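PDB 1TU1: effector EagT6 from Pseudomonas aeruginosa, which helps deliver the toxin Tse6 to target cells, acting as a homodimer that is essential for loading Tse6 onto VgrG1a. Local coordinates for the interface of chains A and B. Numbering follows the deposited sequence. Chains: chain A/B, hypothetical protein PA0094.

The interface of chains A and B. Residues chain A 40, 42, 135, 138-139; chain B 13-14, 19.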
# COMPACT_ATOMS: atom_id res chain seq x y z
N PHE A 40 -2.95 -9.03 -7.83
CA PHE A 40 -3.93 -9.16 -6.74
C PHE A 40 -3.62 -8.01 -5.80
O PHE A 40 -2.52 -7.95 -5.23
CB PHE A 40 -3.75 -10.49 -6.04
CG PHE A 40 -4.65 -10.68 -4.85
CD1 PHE A 40 -6.02 -10.78 -5.01
CD2 PHE A 40 -4.11 -10.70 -3.55
CE1 PHE A 40 -6.86 -10.98 -3.90
CE2 PHE A 40 -4.94 -10.89 -2.42
CZ PHE A 40 -6.32 -11.01 -2.60
N ILE A 42 -4.97 -5.24 -2.72
CA ILE A 42 -5.86 -4.94 -1.59
C ILE A 42 -5.85 -3.45 -1.39
O ILE A 42 -4.76 -2.84 -1.21
CB ILE A 42 -5.40 -5.64 -0.32
CG1 ILE A 42 -5.20 -7.14 -0.59
CG2 ILE A 42 -6.44 -5.42 0.82
CD1 ILE A 42 -4.58 -7.87 0.59
N ALA A 135 -6.10 -18.19 -1.78
CA ALA A 135 -5.64 -17.05 -1.00
C ALA A 135 -6.83 -16.40 -0.28
O ALA A 135 -6.78 -16.17 0.94
CB ALA A 135 -4.98 -16.02 -1.90
N THR A 138 -8.36 -18.12 2.67
CA THR A 138 -7.63 -17.96 3.92
C THR A 138 -7.74 -16.56 4.52
O THR A 138 -7.23 -16.35 5.60
CB THR A 138 -6.13 -18.26 3.73
OG1 THR A 138 -5.53 -17.26 2.87
CG2 THR A 138 -5.92 -19.60 3.05
N LEU A 139 -8.34 -15.59 3.83
CA LEU A 139 -8.42 -14.23 4.37
C LEU A 139 -9.30 -14.18 5.63
O LEU A 139 -10.49 -14.45 5.56
CB LEU A 139 -8.96 -13.26 3.34
CG LEU A 139 -8.82 -11.76 3.65
CD1 LEU A 139 -8.77 -11.02 2.36
CD2 LEU A 139 -10.00 -11.24 4.49
N LEU B 13 -3.94 -13.14 5.61
CA LEU B 13 -4.22 -14.18 4.62
C LEU B 13 -2.91 -14.88 4.23
O LEU B 13 -1.82 -14.36 4.48
CB LEU B 13 -4.92 -13.62 3.38
CG LEU B 13 -4.09 -12.88 2.33
CD1 LEU B 13 -4.87 -12.67 1.07
CD2 LEU B 13 -3.58 -11.56 2.89
N GLU B 14 -3.03 -16.07 3.67
CA GLU B 14 -1.85 -16.80 3.19
C GLU B 14 -1.52 -16.38 1.77
O GLU B 14 -2.35 -16.47 0.89
CB GLU B 14 -2.09 -18.29 3.27
CG GLU B 14 -2.11 -18.76 4.71
CD GLU B 14 -2.38 -20.25 4.86
OE1 GLU B 14 -2.64 -20.97 3.86
OE2 GLU B 14 -2.34 -20.69 6.01
N TRP B 19 4.53 -15.18 -5.17
CA TRP B 19 3.94 -13.90 -5.53
C TRP B 19 4.92 -12.79 -5.16
O TRP B 19 5.52 -12.84 -4.10
CB TRP B 19 2.61 -13.67 -4.80
CG TRP B 19 1.49 -14.57 -5.23
CD1 TRP B 19 1.57 -15.69 -6.03
CD2 TRP B 19 0.11 -14.44 -4.86
NE1 TRP B 19 0.32 -16.24 -6.19
CE2 TRP B 19 -0.59 -15.50 -5.48
CE3 TRP B 19 -0.61 -13.52 -4.08
CZ2 TRP B 19 -1.98 -15.66 -5.34
CZ3 TRP B 19 -2.00 -13.70 -3.94
CH2 TRP B 19 -2.66 -14.75 -4.57
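B:Trp19 reaches across to chain A with the benzo end of its indole, and the outer ring carbons do the touching. CZ3 of B:Trp19 approaches over the rim of one face of the A:Phe40 ring, 3.7 Å from CD2; the two ring planes are steeply inclined, so this is not a parallel stack. CH2, the neighbouring indole carbon, meets the methyl CB of A:Ala135 at 3.8 Å. This CZ3-CH2 edge thus bridges strand 38-45 and helix 125-137 of the partner. B:Leu13 extends the apolar seam: its side chain points against that of A:Phe40, with CD1 3.9 Å from CE2 of the ring, and its CB rests 3.7 Å from the backbone CA of A:Leu139. With CG anti to the backbone N (chi1 176°), the ring of A:Phe40 offers adjacent atoms CD2 and CE2 to B:Trp19 and B:Leu13, which approach on the same side of its plane.

Beside this seam runs a polar link. The backbone N of B:Glu14, on strand 11-16, donates a nearly straight hydrogen bond (164° at H) of 2.9 Å to the hydroxyl OG1 of A:Thr138. That hydroxyl in turn gives its own hydrogen to the carbonyl O of A:Ala135 at 2.6 Å, so OG1 accepts across the interface and donates within its chain. A chi1 of 66° places OG1 between the backbone N and the carbonyl carbon, turned back towards the helix end, and the bond to A:Ala135 helps fix its rotation. The extended chain of B:Glu14 crosses A:Thr138 at about a right angle, its carboxylate oxygen OE1 3.6 Å from the methyl CG2.

Farther out, A:Ile42 on strand 38-45 is a looser neighbour of B:Leu13. Repeated by the two-fold symmetry, this mixed patch helps hold together the EagT6 homodimer, two copies of which interact with Tse6.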